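Local atomic coordinates of telomerase reverse transcriptase (PDB entry 6ZD1), a protein that probably extends chromosome ends by reverse transcription, adding short telomeric DNA repeats copied from a template within the telomerase RNA. Residues A[628-631]-A[632-636]; A[646-649]-A[650-654]; A[683-686]-A[687-690]; A[693-696]-A[697-701]. All coordinates share one frame; numbering follows the deposited sequence.

Contact 1. Residues A[628-631]-A[632-636]; sequences QTSF and ATISK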
# COMPACT_ATOMS: atom_id res chain seq x y z
N GLN A 628 0.27 -7.63 24.74
CA GLN A 628 0.49 -8.80 25.58
C GLN A 628 1.74 -8.65 26.43
O GLN A 628 1.77 -9.05 27.60
CB GLN A 628 0.57 -10.06 24.71
CG GLN A 628 0.79 -11.35 25.50
CD GLN A 628 0.93 -12.57 24.61
OE1 GLN A 628 0.92 -12.47 23.38
NE2 GLN A 628 1.08 -13.74 25.23
N THR A 629 2.80 -8.06 25.86
CA THR A 629 4.07 -7.99 26.57
C THR A 629 3.97 -7.13 27.82
O THR A 629 4.52 -7.48 28.87
CB THR A 629 5.17 -7.45 25.64
OG1 THR A 629 5.37 -8.36 24.55
CG2 THR A 629 6.48 -7.28 26.40
N SER A 630 3.24 -6.02 27.75
CA SER A 630 3.22 -5.04 28.83
C SER A 630 1.89 -4.98 29.57
O SER A 630 1.70 -4.10 30.41
CB SER A 630 3.56 -3.65 28.28
OG SER A 630 2.62 -3.25 27.30
N PHE A 631 0.97 -5.92 29.30
CA PHE A 631 -0.34 -5.84 29.93
C PHE A 631 -0.24 -5.95 31.45
O PHE A 631 -0.83 -5.16 32.19
CB PHE A 631 -1.27 -6.92 29.38
CG PHE A 631 -2.67 -6.84 29.90
CD1 PHE A 631 -3.60 -6.01 29.30
CD2 PHE A 631 -3.06 -7.57 31.02
CE1 PHE A 631 -4.89 -5.92 29.78
CE2 PHE A 631 -4.35 -7.49 31.51
CZ PHE A 631 -5.27 -6.66 30.89
N ALA A 632 0.52 -6.94 31.94
CA ALA A 632 0.61 -7.15 33.38
C ALA A 632 1.24 -5.95 34.07
O ALA A 632 0.80 -5.54 35.15
CB ALA A 632 1.40 -8.42 33.68
N THR A 633 2.27 -5.35 33.46
CA THR A 633 2.93 -4.20 34.07
C THR A 633 1.97 -3.03 34.17
O THR A 633 1.83 -2.41 35.24
CB THR A 633 4.16 -3.80 33.26
OG1 THR A 633 5.09 -4.89 33.22
CG2 THR A 633 4.83 -2.59 33.90
N ILE A 634 1.29 -2.71 33.07
CA ILE A 634 0.39 -1.56 33.06
C ILE A 634 -0.83 -1.83 33.93
O ILE A 634 -1.29 -0.96 34.67
CB ILE A 634 -0.00 -1.22 31.61
CG1 ILE A 634 1.24 -0.86 30.80
CG2 ILE A 634 -1.02 -0.08 31.58
CD1 ILE A 634 0.96 -0.60 29.33
N SER A 635 -1.37 -3.06 33.87
CA SER A 635 -2.54 -3.37 34.67
C SER A 635 -2.27 -3.27 36.17
O SER A 635 -3.21 -3.11 36.95
CB SER A 635 -3.06 -4.77 34.33
OG SER A 635 -4.27 -5.04 35.02
N LYS A 636 -1.00 -3.36 36.58
CA LYS A 636 -0.67 -3.18 37.99
C LYS A 636 -0.99 -1.77 38.46
O LYS A 636 -1.44 -1.57 39.60
CB LYS A 636 0.81 -3.52 38.22
CG LYS A 636 1.43 -2.86 39.44
CD LYS A 636 2.91 -3.21 39.60
CE LYS A 636 3.48 -2.59 40.87
NZ LYS A 636 4.87 -3.06 41.17
O HOH W 1 3.71 -7.03 31.91
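Ile634 N donates to Ser630 O at 3.0 Å, and one residue on Ser635 N donates to Phe631 O at 2.7 Å. These i to i+4 bonds carry helix 609-637 through a kink, where the amides of Ala632 and Thr633 lack their bonds to the preceding turn. A water repairs part of the break: it accepts from Thr633 N at 2.7 Å and donates to Thr629 O at 3.2 Å, standing in for a direct backbone bond. Ser630, at the bend, has phi -110° and psi 9°. Ser630 OG bonds Ala626 O, and Ile634 CD1 lies 3.7 Å from Ser630 OG. The Phe631 ring stands with CG anti to the backbone N (chi1 -176°), and Ser635 CB comes over one ring face, 4.1 Å from Phe631 CE2. Ala632 and Thr633 lie on the exposed side of the kink. Inward, Ser630 and Ile634 rest on Leu585 of helix 582-596, Ile634 also reaches Phe582, and Phe631 meets the rings of Phe582 and, edge-to-face, Phe640.

Contact 2. Residues A[646-649]-A[650-654]; sequences MKFL and HVIIE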
# COMPACT_ATOMS: atom_id res chain seq x y z
N MSE A 646 -12.02 -1.08 22.94
CA MSE A 646 -12.82 -1.35 21.76
C MSE A 646 -12.81 -0.16 20.81
O MSE A 646 -12.75 -0.33 19.59
CB MSE A 646 -14.25 -1.69 22.14
CG MSE A 646 -14.38 -3.09 22.72
SE MSE A 646 -16.21 -3.50 23.23
CE MSE A 646 -15.97 -3.56 25.16
N LYS A 647 -12.83 1.04 21.38
CA LYS A 647 -12.64 2.23 20.55
C LYS A 647 -11.29 2.17 19.84
O LYS A 647 -11.19 2.51 18.66
CB LYS A 647 -12.75 3.49 21.41
CG LYS A 647 -14.16 3.78 21.88
CD LYS A 647 -14.19 4.59 23.16
CE LYS A 647 -15.60 4.71 23.69
NZ LYS A 647 -15.63 5.23 25.09
N PHE A 648 -10.26 1.71 20.54
CA PHE A 648 -8.96 1.49 19.90
C PHE A 648 -9.08 0.47 18.78
O PHE A 648 -8.58 0.70 17.67
CB PHE A 648 -7.93 1.05 20.94
CG PHE A 648 -6.63 0.57 20.35
CD1 PHE A 648 -5.65 1.48 19.96
CD2 PHE A 648 -6.38 -0.79 20.20
CE1 PHE A 648 -4.45 1.04 19.42
CE2 PHE A 648 -5.18 -1.23 19.66
CZ PHE A 648 -4.21 -0.32 19.28
N LEU A 649 -9.75 -0.65 19.03
CA LEU A 649 -9.95 -1.62 17.96
C LEU A 649 -10.75 -1.01 16.81
O LEU A 649 -10.39 -1.18 15.64
CB LEU A 649 -10.65 -2.87 18.49
CG LEU A 649 -9.87 -3.76 19.46
CD1 LEU A 649 -10.74 -4.90 19.93
CD2 LEU A 649 -8.59 -4.28 18.83
N HIS A 650 -11.81 -0.27 17.14
CA HIS A 650 -12.64 0.33 16.10
C HIS A 650 -11.84 1.32 15.26
O HIS A 650 -11.97 1.36 14.03
CB HIS A 650 -13.86 1.00 16.70
CG HIS A 650 -14.82 1.53 15.68
ND1 HIS A 650 -14.67 2.76 15.08
CD2 HIS A 650 -15.95 0.99 15.15
CE1 HIS A 650 -15.66 2.96 14.23
NE2 HIS A 650 -16.45 1.90 14.25
N VAL A 651 -11.00 2.14 15.90
CA VAL A 651 -10.14 3.05 15.15
C VAL A 651 -9.16 2.26 14.28
O VAL A 651 -8.94 2.60 13.11
CB VAL A 651 -9.41 4.01 16.10
CG1 VAL A 651 -8.31 4.74 15.37
CG2 VAL A 651 -10.39 5.01 16.71
N ILE A 652 -8.57 1.19 14.83
CA ILE A 652 -7.59 0.40 14.07
C ILE A 652 -8.25 -0.27 12.88
O ILE A 652 -7.67 -0.33 11.78
CB ILE A 652 -6.90 -0.63 14.99
CG1 ILE A 652 -5.85 0.05 15.87
CG2 ILE A 652 -6.28 -1.75 14.18
CD1 ILE A 652 -4.79 0.80 15.09
N ILE A 653 -9.44 -0.84 13.07
CA ILE A 653 -10.13 -1.52 11.98
C ILE A 653 -10.61 -0.52 10.93
O ILE A 653 -10.48 -0.76 9.72
CB ILE A 653 -11.29 -2.36 12.53
CG1 ILE A 653 -10.75 -3.49 13.42
CG2 ILE A 653 -12.13 -2.94 11.40
CD1 ILE A 653 -11.82 -4.37 14.00
N GLU A 654 -11.17 0.61 11.37
CA GLU A 654 -11.66 1.62 10.43
C GLU A 654 -10.53 2.17 9.57
O GLU A 654 -10.72 2.38 8.36
CB GLU A 654 -12.34 2.75 11.20
CG GLU A 654 -13.86 2.75 11.13
CD GLU A 654 -14.39 3.43 9.87
OE1 GLU A 654 -13.57 3.83 9.02
OE2 GLU A 654 -15.62 3.56 9.74
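Phe648 and Ile652 pack one turn apart on the buried side of helix 642-664, part of the helical C-terminal extension, the thumb-like region of telomerases. The two side chains run side by side in the same direction. Ile652 CG1 sits over one face of the Phe648 ring as a CH-pi contact, 4.0 Å from the ring centroid and displaced toward the rim, with Phe648 CZ its nearest ring atom at 3.8 Å. Both torsions serve this meeting: Phe648 CG is trans to the backbone N (chi1 170°), which swings the ring along the helix toward the next turn, and Ile652 CG1 lies beside its own backbone N, facing back. Phe586 stacks with the Phe648 ring, and Lys590 and Tyr593 of helix 582-596 touch Ile652. Around the helix, Leu649 and Ile653 make a second buried strip, with Leu649 against Trp697 and Ile653 touching Leu674, Ile677 and Ile681 of helix 670-684 and Leu698 of helix 692-699. The solvent side is looser: Lys647 is exposed and its chain extends away, while Val651 and His650 are partly exposed. The backbone is bonded on every side, with His650 N donating to Met646 O at 2.6 Å and Val651 N to Lys647 O at 2.8 Å. Val651 CG2 lies beside that last acceptor, 3.3 Å from Lys647 O.

Contact 3. Residues A[683-686]-A[687-690]; sequences KSLA and FMAT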
# COMPACT_ATOMS: atom_id res chain seq x y z
N LYS A 683 -7.52 -14.38 17.55
CA LYS A 683 -6.36 -15.21 17.86
C LYS A 683 -5.35 -14.44 18.69
O LYS A 683 -4.85 -14.94 19.71
CB LYS A 683 -5.73 -15.71 16.56
CG LYS A 683 -4.84 -16.94 16.71
CD LYS A 683 -3.38 -16.55 16.89
CE LYS A 683 -2.50 -17.78 17.05
NZ LYS A 683 -2.94 -18.62 18.20
N SER A 684 -5.06 -13.19 18.30
CA SER A 684 -4.06 -12.38 18.99
C SER A 684 -4.47 -12.01 20.41
O SER A 684 -3.63 -11.52 21.17
CB SER A 684 -3.79 -11.09 18.19
OG SER A 684 -3.25 -11.38 16.91
N LEU A 685 -5.74 -12.18 20.77
CA LEU A 685 -6.21 -11.90 22.12
C LEU A 685 -6.41 -13.17 22.94
O LEU A 685 -7.07 -13.12 23.98
CB LEU A 685 -7.50 -11.09 22.08
CG LEU A 685 -7.37 -9.67 21.52
CD1 LEU A 685 -8.73 -9.01 21.49
CD2 LEU A 685 -6.39 -8.84 22.35
N ALA A 686 -5.85 -14.30 22.50
CA ALA A 686 -5.98 -15.53 23.27
C ALA A 686 -5.41 -15.39 24.68
O ALA A 686 -5.92 -16.00 25.62
CB ALA A 686 -5.30 -16.69 22.54
N PHE A 687 -4.36 -14.58 24.84
CA PHE A 687 -3.77 -14.37 26.16
C PHE A 687 -4.72 -13.66 27.12
O PHE A 687 -4.50 -13.69 28.33
CB PHE A 687 -2.48 -13.55 26.04
CG PHE A 687 -2.71 -12.09 25.78
CD1 PHE A 687 -2.96 -11.64 24.49
CD2 PHE A 687 -2.68 -11.16 26.81
CE1 PHE A 687 -3.17 -10.29 24.23
CE2 PHE A 687 -2.90 -9.82 26.56
CZ PHE A 687 -3.14 -9.38 25.27
N MSE A 688 -5.76 -13.01 26.60
CA MSE A 688 -6.68 -12.25 27.44
C MSE A 688 -7.81 -13.14 27.92
O MSE A 688 -8.60 -13.64 27.11
CB MSE A 688 -7.23 -11.05 26.66
CG MSE A 688 -7.94 -10.02 27.51
SE MSE A 688 -8.35 -8.45 26.45
CE MSE A 688 -6.53 -7.89 26.05
N ALA A 689 -7.89 -13.35 29.23
CA ALA A 689 -8.89 -14.26 29.77
C ALA A 689 -10.30 -13.71 29.59
O ALA A 689 -11.21 -14.43 29.16
CB ALA A 689 -8.61 -14.55 31.25
N THR A 690 -10.50 -12.43 29.91
CA THR A 690 -11.82 -11.81 29.86
C THR A 690 -11.92 -10.95 28.60
O THR A 690 -11.51 -9.79 28.58
CB THR A 690 -12.08 -10.99 31.12
OG1 THR A 690 -11.81 -11.81 32.27
CG2 THR A 690 -13.52 -10.52 31.16
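Phe687 CG is wedged between its own backbone N and carbonyl carbon (chi1 75°), a rotamer that folds the ring back over the chain toward Ser684 and Leu685. Ser684 O lies in the ring plane, 3.3 Å from Phe687 CE1, where the weakly positive C-H rim probably favours the carbonyl oxygen. Leu685 approaches the same ring obliquely, with Leu685 CD2 4.0 Å from Phe687 CE1. That methyl also serves Met688, a selenomethionine whose chain bends at chi3 (-64°) and brings CE to 3.8 Å from Leu685 CD2; these two side chains lie alongside and point the same way. The backbone beneath is a type I beta turn from Leu685 to Met688, which leads the chain out of helix 670-684 into the short connection to helix 692-699. Met688 N closes it on Leu685 O at 2.9 Å, the donor standing 57° out of the carbonyl plane. Two residues earlier, Ala686 N bonds Lys683 O at 3.0 Å. Ala686, in the second position of the turn, is exposed, whereas Leu685 and Met688 are buried. Leu685 packs on Phe624 and Ile695, and Met688 on Ile694 and Phe640. Phe687 itself lies on Ile627 and Gln628 of helix 609-637.

Contact 4. Residues A[693-696]-A[697-701]; sequences EIIE and WLYTL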
# COMPACT_ATOMS: atom_id res chain seq x y z
N GLU A 693 -17.10 -9.98 25.85
CA GLU A 693 -17.83 -8.82 25.36
C GLU A 693 -17.05 -8.12 24.25
O GLU A 693 -17.65 -7.65 23.27
CB GLU A 693 -18.11 -7.86 26.51
CG GLU A 693 -18.99 -6.68 26.15
CD GLU A 693 -19.41 -5.88 27.37
OE1 GLU A 693 -19.07 -6.30 28.50
OE2 GLU A 693 -20.07 -4.84 27.21
N ILE A 694 -15.72 -8.08 24.36
CA ILE A 694 -14.90 -7.48 23.31
C ILE A 694 -15.05 -8.26 22.01
O ILE A 694 -15.26 -7.68 20.94
CB ILE A 694 -13.43 -7.41 23.74
CG1 ILE A 694 -13.26 -6.53 24.99
CG2 ILE A 694 -12.57 -6.88 22.60
CD1 ILE A 694 -11.84 -6.54 25.54
N ILE A 695 -14.93 -9.59 22.08
CA ILE A 695 -15.00 -10.39 20.86
C ILE A 695 -16.42 -10.37 20.30
O ILE A 695 -16.63 -10.28 19.08
CB ILE A 695 -14.49 -11.82 21.11
CG1 ILE A 695 -12.97 -11.92 20.91
CG2 ILE A 695 -15.10 -12.79 20.12
CD1 ILE A 695 -12.14 -11.00 21.77
N GLU A 696 -17.43 -10.41 21.18
CA GLU A 696 -18.81 -10.34 20.71
C GLU A 696 -19.08 -9.03 19.98
O GLU A 696 -19.77 -9.01 18.95
CB GLU A 696 -19.77 -10.51 21.88
CG GLU A 696 -21.23 -10.44 21.48
CD GLU A 696 -22.16 -10.44 22.67
OE1 GLU A 696 -21.66 -10.28 23.80
OE2 GLU A 696 -23.38 -10.61 22.47
N TRP A 697 -18.53 -7.92 20.49
CA TRP A 697 -18.64 -6.65 19.78
C TRP A 697 -17.89 -6.71 18.46
O TRP A 697 -18.36 -6.17 17.45
CB TRP A 697 -18.10 -5.51 20.63
CG TRP A 697 -17.82 -4.27 19.84
CD1 TRP A 697 -18.70 -3.27 19.55
CD2 TRP A 697 -16.57 -3.90 19.23
NE1 TRP A 697 -18.08 -2.30 18.79
CE2 TRP A 697 -16.77 -2.66 18.59
CE3 TRP A 697 -15.31 -4.49 19.16
CZ2 TRP A 697 -15.76 -2.00 17.89
CZ3 TRP A 697 -14.30 -3.83 18.47
CH2 TRP A 697 -14.53 -2.61 17.84
N LEU A 698 -16.73 -7.36 18.45
CA LEU A 698 -15.93 -7.44 17.23
C LEU A 698 -16.70 -8.16 16.13
O LEU A 698 -16.70 -7.72 14.97
CB LEU A 698 -14.62 -8.16 17.53
CG LEU A 698 -13.67 -8.44 16.37
CD1 LEU A 698 -12.98 -7.16 15.94
CD2 LEU A 698 -12.65 -9.50 16.77
N TYR A 699 -17.40 -9.23 16.48
CA TYR A 699 -18.07 -10.04 15.47
C TYR A 699 -19.31 -9.37 14.90
O TYR A 699 -19.80 -9.81 13.85
CB TYR A 699 -18.46 -11.40 16.06
CG TYR A 699 -17.28 -12.32 16.31
CD1 TYR A 699 -16.00 -11.96 15.91
CD2 TYR A 699 -17.45 -13.54 16.95
CE1 TYR A 699 -14.92 -12.79 16.14
CE2 TYR A 699 -16.37 -14.38 17.17
CZ TYR A 699 -15.11 -14.00 16.77
OH TYR A 699 -14.03 -14.82 16.99
N THR A 700 -19.81 -8.31 15.52
CA THR A 700 -21.01 -7.65 15.03
C THR A 700 -20.70 -6.53 14.04
O THR A 700 -21.63 -5.87 13.56
CB THR A 700 -21.82 -7.08 16.21
OG1 THR A 700 -23.16 -6.82 15.77
CG2 THR A 700 -21.22 -5.78 16.71
N LEU A 701 -19.43 -6.32 13.70
CA LEU A 701 -19.05 -5.26 12.79
C LEU A 701 -19.23 -5.71 11.35
O LEU A 701 -18.82 -6.81 10.98
CB LEU A 701 -17.60 -4.84 13.03
CG LEU A 701 -17.27 -4.32 14.42
CD1 LEU A 701 -15.78 -4.00 14.52
CD2 LEU A 701 -18.10 -3.09 14.74
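Near the C-terminal end of helix 692-699, a short element of the helical C-terminal region, an isoleucine and a tyrosine one turn apart pair on its surface. Ile695 CG2 lies over one face of the Tyr699 ring as a CH-pi contact, 3.8 Å from the centroid and 21° off the normal, shifted toward the rim so that CZ and CE2 are its nearest atoms. The ring is turned with chi2 at -6°, which lays its face along the Ile695 side chain and also places Ile695 O over a face, 3.5 Å from Tyr699 CG. Ile695 O accepts from Tyr699 N at 2.9 Å. Tyr699 OH hydrogen-bonds Thr682 OG1 of helix 670-684. Two i to i+4 bonds precede it: Trp697 N to Glu693 O and Leu698 N to Ile694 O, both 2.9 Å. Ile694 O also borders the edge of the Trp697 indole, 3.7 Å from CE3 and in the ring plane, while Leu701 CD1 covers part of one indole face. Thr700 N bonds Trp697 O at 3.2 Å, an i to i+3 bond. Glu693 pairs with Arg642 in a salt bridge. Inward, Ile694 and Leu698 face helix 642-664 through Leu649 and Ile653, Trp697 lies on His650 of that helix, and Leu698 also packs on Ile681 of helix 670-684.

From the N terminus the four contacts follow in series along the C-terminal helices; none nests in or crosses another. Contacts 1 and 2 are turns of consecutive helices, 609-637 and 642-664, with centres 20 Å apart and no touch. Contact 3 closes a tight turn after helix 670-684, and contact 4 lies on helix 692-699 beyond it. Packing ties them across the fold: Gln628 CG of contact 1 meets Phe687 CG of contact 3 at 3.6 Å, contact 3 packs on contact 4 through two apolar pairs, and Trp697 CH2 of contact 4 packs against Met646 O of contact 2 at 3.4 Å. Contact 4 thus joins the inter-helix turn to helix 642-664.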